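PDB 5UAM: ulvan Lyase-PL25 from Pseudoalteromonas sp. PLSV, which cleaves ulvan, the sulfated rhamnose- and uronic acid-containing cell-wall polysaccharide of green seaweeds, as a lyase of polysaccharide lyase family 25. Local coordinates for residues 38-46 with 162-170; 111-122 with 133-144. All blocks are in the same frame, centred on the assembly; numbering follows the deposited sequence.

Interaction 1: residues 38-46 with 162-170. With PO4 (phosphate ion), chain E.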
loop_
_atom_site.group_PDB
_atom_site.type_symbol
_atom_site.label_atom_id
_atom_site.label_comp_id
_atom_site.label_asym_id
_atom_site.label_seq_id
_atom_site.Cartn_x
_atom_site.Cartn_y
_atom_site.Cartn_z
ATOM N N LEU A 38 -3.156 -5.853 6.895
ATOM C CA LEU A 38 -3.229 -5.382 5.522
ATOM C C LEU A 38 -3.141 -3.870 5.539
ATOM O O LEU A 38 -3.491 -3.226 6.531
ATOM C CB LEU A 38 -4.594 -5.710 4.917
ATOM C CG LEU A 38 -5.012 -7.172 4.843
ATOM C CD1 LEU A 38 -6.503 -7.253 4.571
ATOM C CD2 LEU A 38 -4.224 -7.891 3.783
ATOM N N ALA A 39 -2.727 -3.294 4.399
ATOM C CA ALA A 39 -2.775 -1.847 4.184
ATOM C C ALA A 39 -2.674 -1.581 2.692
ATOM O O ALA A 39 -2.107 -2.381 1.954
ATOM C CB ALA A 39 -1.636 -1.118 4.891
ATOM N N ILE A 40 -3.150 -0.415 2.268
ATOM C CA ILE A 40 -3.122 -0.070 0.851
ATOM C C ILE A 40 -1.696 0.104 0.358
ATOM O O ILE A 40 -1.419 -0.168 -0.817
ATOM C CB ILE A 40 -4.015 1.162 0.626
ATOM C CG1 ILE A 40 -5.488 0.710 0.662
ATOM C CG2 ILE A 40 -3.707 1.847 -0.700
ATOM C CD1 ILE A 40 -6.474 1.813 0.783
ATOM N N VAL A 41 -0.760 0.525 1.216
ATOM C CA VAL A 41 0.592 0.813 0.726
ATOM C C VAL A 41 1.370 -0.460 0.375
ATOM O O VAL A 41 2.178 -0.446 -0.566
ATOM C CB VAL A 41 1.356 1.726 1.687
ATOM C CG1 VAL A 41 1.683 1.047 2.977
ATOM C CG2 VAL A 41 2.634 2.248 0.990
ATOM N N GLN A 42 1.188 -1.556 1.116
ATOM C CA GLN A 42 1.849 -2.822 0.778
ATOM C C GLN A 42 0.996 -3.517 -0.255
ATOM O O GLN A 42 0.042 -4.222 0.083
ATOM C CB GLN A 42 2.082 -3.724 1.987
ATOM C CG GLN A 42 3.222 -3.290 2.895
ATOM C CD GLN A 42 2.816 -2.345 4.011
ATOM O OE1 GLN A 42 1.627 -2.043 4.238
ATOM N NE2 GLN A 42 3.816 -1.882 4.738
ATOM N N HIS A 43 1.347 -3.331 -1.524
ATOM C CA HIS A 43 0.506 -3.827 -2.596
ATOM C C HIS A 43 1.370 -4.293 -3.762
ATOM O O HIS A 43 2.469 -3.765 -3.989
ATOM C CB HIS A 43 -0.458 -2.733 -3.076
ATOM C CG HIS A 43 0.216 -1.653 -3.848
ATOM N ND1 HIS A 43 0.203 -1.603 -5.223
ATOM C CD2 HIS A 43 1.015 -0.640 -3.443
ATOM C CE1 HIS A 43 0.929 -0.575 -5.631
ATOM N NE2 HIS A 43 1.444 0.015 -4.571
ATOM N N PRO A 44 0.885 -5.266 -4.538
ATOM C CA PRO A 44 -0.355 -6.018 -4.282
ATOM C C PRO A 44 -0.292 -6.880 -3.040
ATOM O O PRO A 44 0.744 -7.494 -2.747
ATOM C CB PRO A 44 -0.461 -6.944 -5.507
ATOM C CG PRO A 44 0.481 -6.434 -6.517
ATOM C CD PRO A 44 1.558 -5.699 -5.763
ATOM N N ALA A 45 -1.396 -6.924 -2.297
ATOM C CA ALA A 45 -1.554 -7.943 -1.282
ATOM C C ALA A 45 -2.100 -9.237 -1.866
ATOM O O ALA A 45 -1.886 -10.309 -1.290
ATOM C CB ALA A 45 -2.478 -7.445 -0.158
ATOM N N GLY A 46 -2.807 -9.155 -2.987
ATOM C CA GLY A 46 -3.315 -10.329 -3.662
ATOM C C GLY A 46 -3.306 -10.096 -5.155
ATOM O O GLY A 46 -3.299 -8.956 -5.633
ATOM N N GLY A 162 14.826 -1.298 3.973
ATOM C CA GLY A 162 13.606 -1.078 3.217
ATOM C C GLY A 162 12.360 -1.061 4.090
ATOM O O GLY A 162 12.267 -1.784 5.085
ATOM N N THR A 163 11.417 -0.202 3.728
ATOM C CA THR A 163 10.064 -0.164 4.277
ATOM C C THR A 163 9.132 0.116 3.103
ATOM O O THR A 163 9.471 0.891 2.206
ATOM C CB THR A 163 9.837 1.011 5.290
ATOM O OG1 THR A 163 10.909 1.139 6.241
ATOM C CG2 THR A 163 8.547 0.810 6.075
ATOM N N TYR A 164 7.930 -0.456 3.139
ATOM C CA TYR A 164 6.833 -0.105 2.221
ATOM C C TYR A 164 7.002 -0.674 0.813
ATOM O O TYR A 164 6.980 0.063 -0.189
ATOM C CB TYR A 164 6.562 1.395 2.184
ATOM C CG TYR A 164 6.214 2.033 3.495
ATOM C CD1 TYR A 164 5.134 1.596 4.237
ATOM C CD2 TYR A 164 6.962 3.089 3.994
ATOM C CE1 TYR A 164 4.801 2.219 5.407
ATOM C CE2 TYR A 164 6.650 3.705 5.157
ATOM C CZ TYR A 164 5.576 3.273 5.869
ATOM O OH TYR A 164 5.237 3.900 7.042
ATOM N N ASN A 165 7.093 -1.997 0.729
ATOM C CA ASN A 165 7.333 -2.681 -0.533
ATOM C C ASN A 165 6.144 -2.599 -1.475
ATOM O O ASN A 165 5.008 -2.907 -1.100
ATOM C CB ASN A 165 7.591 -4.154 -0.287
ATOM C CG ASN A 165 8.811 -4.389 0.516
ATOM O OD1 ASN A 165 9.876 -3.852 0.216
ATOM N ND2 ASN A 165 8.694 -5.243 1.530
ATOM N N GLN A 166 6.424 -2.263 -2.726
ATOM C CA GLN A 166 5.420 -2.143 -3.762
ATOM C C GLN A 166 6.031 -2.760 -4.998
ATOM O O GLN A 166 7.061 -2.294 -5.479
ATOM C CB GLN A 166 5.070 -0.674 -3.950
ATOM C CG GLN A 166 4.630 -0.067 -2.645
ATOM C CD GLN A 166 4.343 1.382 -2.729
ATOM O OE1 GLN A 166 3.540 1.812 -3.549
ATOM N NE2 GLN A 166 4.912 2.135 -1.803
ATOM N N ALA A 167 5.434 -3.849 -5.477
ATOM C CA ALA A 167 6.060 -4.660 -6.508
ATOM C C ALA A 167 5.257 -4.595 -7.795
ATOM O O ALA A 167 4.048 -4.822 -7.793
ATOM C CB ALA A 167 6.155 -6.113 -6.046
ATOM N N ILE A 168 5.950 -4.334 -8.905
ATOM C CA ILE A 168 5.315 -4.155 -10.206
ATOM C C ILE A 168 6.064 -4.987 -11.232
ATOM O O ILE A 168 7.295 -4.957 -11.285
ATOM C CB ILE A 168 5.303 -2.672 -10.617
ATOM C CG1 ILE A 168 4.556 -1.873 -9.550
ATOM C CG2 ILE A 168 4.643 -2.493 -11.987
ATOM C CD1 ILE A 168 4.535 -0.396 -9.813
ATOM N N LYS A 169 5.322 -5.738 -12.044
ATOM C CA LYS A 169 5.899 -6.488 -13.151
ATOM C C LYS A 169 5.422 -5.879 -14.461
ATOM O O LYS A 169 4.219 -5.678 -14.665
ATOM C CB LYS A 169 5.485 -7.958 -13.112
ATOM C CG LYS A 169 6.212 -8.803 -14.155
ATOM C CD LYS A 169 5.875 -10.282 -14.051
ATOM C CE LYS A 169 4.468 -10.564 -14.448
ATOM N NZ LYS A 169 4.245 -12.065 -14.552
ATOM N N MET A 170 6.353 -5.622 -15.366
ATOM C CA MET A 170 5.988 -5.068 -16.655
ATOM C C MET A 170 5.680 -6.177 -17.662
ATOM O O MET A 170 5.902 -7.363 -17.416
ATOM C CB MET A 170 7.112 -4.178 -17.174
ATOM C CG MET A 170 7.581 -3.133 -16.164
ATOM S SD MET A 170 6.259 -2.127 -15.449
ATOM C CE MET A 170 5.732 -1.158 -16.871
HETATM P P PO4 E . 6.975 5.192 9.571
HETATM O O1 PO4 E . 7.162 6.118 10.756
HETATM O O2 PO4 E . 6.993 5.958 8.312
HETATM O O3 PO4 E . 5.621 4.556 9.775
HETATM O O4 PO4 E . 8.118 4.182 9.583
HETATM O O HOH W 1 6.437 -3.217 3.287
#
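His43 and Gln166 meet near the centre of a beta-propeller, where the loop leading into strand 46-49 runs alongside the start of strand 165-169, the first strand of another blade. This end of the contact is buried and tightly packed. The imidazole NE2 of His43 donates to Gln166 OE1 at 2.9 Å, with a bent N-H...O angle of 144°, and the ring and amide planes are turned 56° apart. OE1 also accepts from the backbone N of Ala225, while NE2 of the same amide reaches Ala223 O and, weakly, Tyr164 O; bonds at both the oxygen and the nitrogen thus fix the rotation of the amide. Trp224 stacks on the His43 ring. With an alanine in place of Gln166, the His43 and Ala225 N-H groups would probably be left without their shared acceptor, and the imidazole would be less firmly held. Closer to the backbone, Gln166 CG comes to 3.2 Å from Val41 O, and Ala167 N makes a weak bond to His43 O at 3.3 Å.

Toward the substrate pocket the fit is looser, and Val41 and Tyr164 are partly exposed. Val41 CG1, lodged between its own N and carbonyl carbon (chi1 68°), approaches Tyr164 CD1 obliquely at 3.7 Å. Tyr164, the probable proton acceptor, has Thr163 CG2 over the centre of one ring face and its OH 2.8 Å from phosphate O3. Gln42 gives its OE1 to Lys101 NZ, whereas its NE2 donates to a water at 3.3 Å, and that water accepts the backbone N-H of Asn165 at 2.9 Å.

Interaction 2: residues 111-122 with 133-144. With PO4 (phosphate ion), chain E.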
loop_
_atom_site.group_PDB
_atom_site.type_symbol
_atom_site.label_atom_id
_atom_site.label_comp_id
_atom_site.label_asym_id
_atom_site.label_seq_id
_atom_site.Cartn_x
_atom_site.Cartn_y
_atom_site.Cartn_z
ATOM N N TYR A 111 6.666 -18.381 -10.488
ATOM C CA TYR A 111 7.048 -18.379 -9.088
ATOM C C TYR A 111 6.374 -17.219 -8.377
ATOM O O TYR A 111 6.235 -16.131 -8.936
ATOM C CB TYR A 111 8.569 -18.287 -8.940
ATOM C CG TYR A 111 9.263 -19.534 -9.439
ATOM C CD1 TYR A 111 9.453 -20.622 -8.592
ATOM C CD2 TYR A 111 9.725 -19.639 -10.744
ATOM C CE1 TYR A 111 10.082 -21.761 -9.026
ATOM C CE2 TYR A 111 10.361 -20.788 -11.185
ATOM C CZ TYR A 111 10.528 -21.848 -10.320
ATOM O OH TYR A 111 11.157 -23.010 -10.740
ATOM N N ILE A 112 5.942 -17.456 -7.143
ATOM C CA ILE A 112 5.303 -16.431 -6.336
ATOM C C ILE A 112 6.363 -15.840 -5.424
ATOM O O ILE A 112 7.053 -16.568 -4.697
ATOM C CB ILE A 112 4.127 -17.017 -5.543
ATOM C CG1 ILE A 112 3.153 -17.703 -6.513
ATOM C CG2 ILE A 112 3.411 -15.933 -4.737
ATOM C CD1 ILE A 112 2.267 -18.694 -5.878
ATOM N N HIS A 113 6.498 -14.521 -5.468
ATOM C CA HIS A 113 7.436 -13.784 -4.645
ATOM C C HIS A 113 6.685 -13.039 -3.562
ATOM O O HIS A 113 5.625 -12.466 -3.817
ATOM C CB HIS A 113 8.151 -12.746 -5.496
ATOM C CG HIS A 113 9.013 -13.345 -6.549
ATOM N ND1 HIS A 113 10.383 -13.417 -6.449
ATOM C CD2 HIS A 113 8.686 -13.944 -7.715
ATOM C CE1 HIS A 113 10.868 -14.010 -7.524
ATOM N NE2 HIS A 113 9.854 -14.334 -8.309
ATOM N N ILE A 114 7.259 -13.041 -2.362
ATOM C CA ILE A 114 6.715 -12.327 -1.219
ATOM C C ILE A 114 7.825 -11.430 -0.673
ATOM O O ILE A 114 8.906 -11.909 -0.323
ATOM C CB ILE A 114 6.178 -13.289 -0.142
ATOM C CG1 ILE A 114 4.944 -14.038 -0.669
ATOM C CG2 ILE A 114 5.862 -12.542 1.153
ATOM C CD1 ILE A 114 3.706 -13.212 -0.787
ATOM N N PHE A 115 7.578 -10.126 -0.646
ATOM C CA PHE A 115 8.477 -9.152 -0.040
ATOM C C PHE A 115 7.869 -8.749 1.299
ATOM O O PHE A 115 6.664 -8.516 1.378
ATOM C CB PHE A 115 8.610 -7.942 -0.973
ATOM C CG PHE A 115 9.069 -8.309 -2.352
ATOM C CD1 PHE A 115 10.415 -8.421 -2.655
ATOM C CD2 PHE A 115 8.156 -8.561 -3.342
ATOM C CE1 PHE A 115 10.839 -8.756 -3.929
ATOM C CE2 PHE A 115 8.573 -8.902 -4.624
ATOM C CZ PHE A 115 9.913 -9.000 -4.910
ATOM N N TYR A 116 8.676 -8.722 2.352
ATOM C CA TYR A 116 8.100 -8.607 3.687
ATOM C C TYR A 116 9.187 -8.275 4.703
ATOM O O TYR A 116 10.382 -8.322 4.409
ATOM C CB TYR A 116 7.443 -9.934 4.082
ATOM C CG TYR A 116 8.444 -11.033 4.384
ATOM C CD1 TYR A 116 9.076 -11.741 3.366
ATOM C CD2 TYR A 116 8.794 -11.342 5.692
ATOM C CE1 TYR A 116 10.008 -12.727 3.652
ATOM C CE2 TYR A 116 9.726 -12.316 5.981
ATOM C CZ TYR A 116 10.337 -12.999 4.961
ATOM O OH TYR A 116 11.269 -13.972 5.265
ATOM N N GLY A 117 8.763 -7.953 5.917
ATOM C CA GLY A 117 9.632 -7.994 7.069
ATOM C C GLY A 117 10.374 -6.713 7.415
ATOM O O GLY A 117 10.932 -6.633 8.509
ATOM N N GLY A 118 10.430 -5.724 6.533
ATOM C CA GLY A 118 11.307 -4.582 6.745
ATOM C C GLY A 118 10.637 -3.398 7.421
ATOM O O GLY A 118 9.527 -3.009 7.067
ATOM N N HIS A 119 11.359 -2.795 8.368
ATOM C CA HIS A 119 11.034 -1.456 8.833
ATOM C C HIS A 119 12.293 -0.614 8.879
ATOM O O HIS A 119 12.560 0.118 9.840
ATOM C CB HIS A 119 10.272 -1.453 10.150
ATOM C CG HIS A 119 9.597 -0.154 10.451
ATOM N ND1 HIS A 119 8.857 0.034 11.598
ATOM C CD2 HIS A 119 9.507 1.004 9.750
ATOM C CE1 HIS A 119 8.362 1.261 11.606
ATOM N NE2 HIS A 119 8.732 1.866 10.492
ATOM N N GLY A 120 13.076 -0.721 7.805
ATOM C CA GLY A 120 14.226 0.143 7.582
ATOM C C GLY A 120 15.575 -0.453 7.936
ATOM O O GLY A 120 16.591 0.254 7.855
ATOM N N GLY A 121 15.627 -1.719 8.327
ATOM C CA GLY A 121 16.883 -2.324 8.725
ATOM C C GLY A 121 17.397 -1.776 10.046
ATOM O O GLY A 121 16.730 -1.019 10.750
ATOM N N GLN A 122 18.622 -2.165 10.376
ATOM C CA GLN A 122 19.248 -1.746 11.615
ATOM C C GLN A 122 20.759 -1.783 11.422
ATOM O O GLN A 122 21.255 -2.193 10.369
ATOM C CB GLN A 122 18.799 -2.628 12.786
ATOM C CG GLN A 122 19.087 -4.104 12.597
ATOM C CD GLN A 122 17.846 -4.936 12.360
ATOM O OE1 GLN A 122 16.862 -4.854 13.120
ATOM N NE2 GLN A 122 17.884 -5.767 11.320
ATOM N N THR A 133 17.993 4.203 9.723
ATOM C CA THR A 133 17.492 2.861 9.996
ATOM C C THR A 133 16.531 2.895 11.177
ATOM O O THR A 133 16.358 3.916 11.850
ATOM C CB THR A 133 18.646 1.894 10.294
ATOM O OG1 THR A 133 19.297 2.267 11.511
ATOM C CG2 THR A 133 19.665 1.904 9.165
ATOM N N HIS A 134 15.910 1.746 11.428
ATOM C CA HIS A 134 15.024 1.587 12.576
ATOM C C HIS A 134 15.151 0.150 13.063
ATOM O O HIS A 134 16.075 -0.146 13.833
ATOM C CB HIS A 134 13.602 2.000 12.204
ATOM C CG HIS A 134 12.633 1.941 13.338
ATOM N ND1 HIS A 134 12.825 2.602 14.532
ATOM C CD2 HIS A 134 11.458 1.278 13.459
ATOM C CE1 HIS A 134 11.802 2.357 15.334
ATOM N NE2 HIS A 134 10.954 1.568 14.701
ATOM N N HIS A 135 14.301 -0.767 12.604
ATOM C CA HIS A 135 14.542 -2.184 12.878
ATOM C C HIS A 135 13.871 -3.034 11.818
ATOM O O HIS A 135 12.959 -2.589 11.126
ATOM C CB HIS A 135 14.113 -2.623 14.278
ATOM C CG HIS A 135 12.722 -2.235 14.647
ATOM N ND1 HIS A 135 12.429 -1.621 15.848
ATOM C CD2 HIS A 135 11.542 -2.380 13.999
ATOM C CE1 HIS A 135 11.126 -1.412 15.925
ATOM N NE2 HIS A 135 10.563 -1.863 14.817
ATOM N N GLY A 136 14.356 -4.268 11.686
ATOM C CA GLY A 136 13.739 -5.214 10.788
ATOM C C GLY A 136 14.293 -5.129 9.387
ATOM O O GLY A 136 14.004 -4.186 8.645
ATOM N N ALA A 137 15.062 -6.144 9.014
ATOM C CA ALA A 137 15.611 -6.245 7.672
ATOM C C ALA A 137 14.523 -6.619 6.681
ATOM O O ALA A 137 13.762 -7.577 6.895
ATOM C CB ALA A 137 16.694 -7.316 7.648
ATOM N N ASN A 138 14.482 -5.892 5.580
ATOM C CA ASN A 138 13.557 -6.190 4.497
ATOM C C ASN A 138 13.988 -7.468 3.785
ATOM O O ASN A 138 15.173 -7.678 3.506
ATOM C CB ASN A 138 13.507 -5.006 3.534
ATOM C CG ASN A 138 12.156 -4.846 2.847
ATOM O OD1 ASN A 138 11.093 -5.157 3.410
ATOM N ND2 ASN A 138 12.196 -4.320 1.619
ATOM N N LYS A 139 13.012 -8.309 3.462
ATOM C CA LYS A 139 13.256 -9.689 3.055
ATOM C C LYS A 139 12.449 -10.042 1.816
ATOM O O LYS A 139 11.485 -9.374 1.441
ATOM C CB LYS A 139 12.912 -10.663 4.178
ATOM C CG LYS A 139 13.882 -10.603 5.336
ATOM C CD LYS A 139 13.363 -11.373 6.552
ATOM C CE LYS A 139 14.366 -11.351 7.678
ATOM N NZ LYS A 139 15.549 -12.229 7.364
ATOM N N HIS A 140 12.859 -11.144 1.183
ATOM C CA HIS A 140 12.278 -11.567 -0.085
ATOM C C HIS A 140 12.280 -13.085 -0.085
ATOM O O HIS A 140 13.349 -13.704 -0.016
ATOM C CB HIS A 140 13.115 -11.016 -1.232
ATOM C CG HIS A 140 12.723 -11.484 -2.598
ATOM N ND1 HIS A 140 13.576 -11.368 -3.680
ATOM C CD2 HIS A 140 11.592 -12.058 -3.067
ATOM C CE1 HIS A 140 12.981 -11.850 -4.756
ATOM N NE2 HIS A 140 11.779 -12.272 -4.409
ATOM N N ALA A 141 11.097 -13.681 -0.140
ATOM C CA ALA A 141 10.926 -15.116 -0.238
ATOM C C ALA A 141 10.326 -15.458 -1.590
ATOM O O ALA A 141 9.628 -14.656 -2.214
ATOM C CB ALA A 141 10.013 -15.631 0.869
ATOM N N VAL A 142 10.575 -16.683 -2.046
ATOM C CA VAL A 142 10.023 -17.127 -3.322
ATOM C C VAL A 142 9.517 -18.555 -3.172
ATOM O O VAL A 142 10.083 -19.366 -2.433
ATOM C CB VAL A 142 11.060 -17.011 -4.462
ATOM C CG1 VAL A 142 12.190 -17.976 -4.265
ATOM C CG2 VAL A 142 10.383 -17.215 -5.823
ATOM N N SER A 143 8.442 -18.867 -3.884
ATOM C CA SER A 143 7.942 -20.235 -3.838
ATOM C C SER A 143 8.975 -21.191 -4.427
ATOM O O SER A 143 9.720 -20.840 -5.346
ATOM C CB SER A 143 6.600 -20.348 -4.563
ATOM O OG SER A 143 6.697 -20.096 -5.952
ATOM N N LYS A 144 9.040 -22.410 -3.870
ATOM C CA LYS A 144 10.007 -23.389 -4.367
ATOM C C LYS A 144 9.623 -23.907 -5.741
ATOM O O LYS A 144 10.501 -24.310 -6.520
ATOM C CB LYS A 144 10.134 -24.546 -3.392
ATOM C CG LYS A 144 10.850 -24.141 -2.144
ATOM C CD LYS A 144 11.278 -25.348 -1.357
ATOM C CE LYS A 144 12.138 -24.938 -0.181
ATOM N NZ LYS A 144 12.666 -26.144 0.528
HETATM P P PO4 E . 6.975 5.192 9.571
HETATM O O1 PO4 E . 7.162 6.118 10.756
HETATM O O2 PO4 E . 6.993 5.958 8.312
HETATM O O3 PO4 E . 5.621 4.556 9.775
HETATM O O4 PO4 E . 8.118 4.182 9.583
HETATM O O HOH W 2 11.002 -25.246 -9.234
HETATM O O HOH W 3 12.445 -8.854 9.020
HETATM O O HOH W 4 8.835 -3.616 4.532
#
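Gly136 O is gripped by two backbone donors, His119 N and Gly121 N, each at 3.0 Å and arriving from opposite faces of its carbonyl plane. The N-H of Gly136 is taken up as well: Gln122 folds back so that OE1 accepts it at 2.9 Å. Together these bonds shape the loops that extend beyond strands 112-116 and 139-143, the antiparallel middle pair of a four-stranded propeller blade. At the backbone angles of Gly117, Gly120 and Gly136 a CB would jam against the preceding carbonyl O, whereas on Gly118 it would collide with Asn138 OD1.

Within the strands, the face carrying His113, Phe115, His140 and Val142 is aromatic and polar at once. His113 ND1 and His140 NE2 are joined by a nearly straight hydrogen bond of 2.7 Å (172°), whose donor could be either nitrogen, the rings meeting rim to rim; His113 NE2 is hydrogen-bonded to Asp107 and His140 ND1 to Asn157. Phe115 lies in an offset stack on His140, centroids 4.4 Å apart, with CE1 over the middle of the imidazole. Val142 CG2 covers one face of His113. On the other side of the sheet, Lys139 CB sits over the Tyr116 ring, 3.8 Å from its centroid, and Ala141 CB adds to the apolar packing.

At the pocket end, chi1 of His119 (-164°) carries its ring out toward the phosphate, and the edge of His134 meets its face in a T-shaped pair, the planes 73° apart. His119 ND1 is hydrogen-bonded to Asp97, which also holds His135 NE2. His119 NE2 donates to phosphate O4 at 2.6 Å. Tethered at one nitrogen, the imidazole is held with the other aimed at a bound anion, consistent with its assignment to substrate binding.

Overall arrangement
Interaction 2 pairs neighbouring strands of one blade, whereas interaction 1, its centre about 12 Å away, brings the loop before strand 46-49 against the first strand of the sheet that follows that blade. Two probable hydrogen bonds stitch them directly, Asn138 ND2 to Asn165 OD1 at 2.8 Å and Gly120 N to Gly162 O at 3.0 Å, while Thr163 packs on His119. Both contacts end at the same phosphate, which Tyr164 approaches from interaction 1 and His119 from interaction 2. His99, the probable proton donor, Arg180, Tyr222 and the zinc ligand His184 also hydrogen-bond to it. The anion, probably from the crystallisation liquor, therefore lies among residues assigned to catalysis and substrate binding.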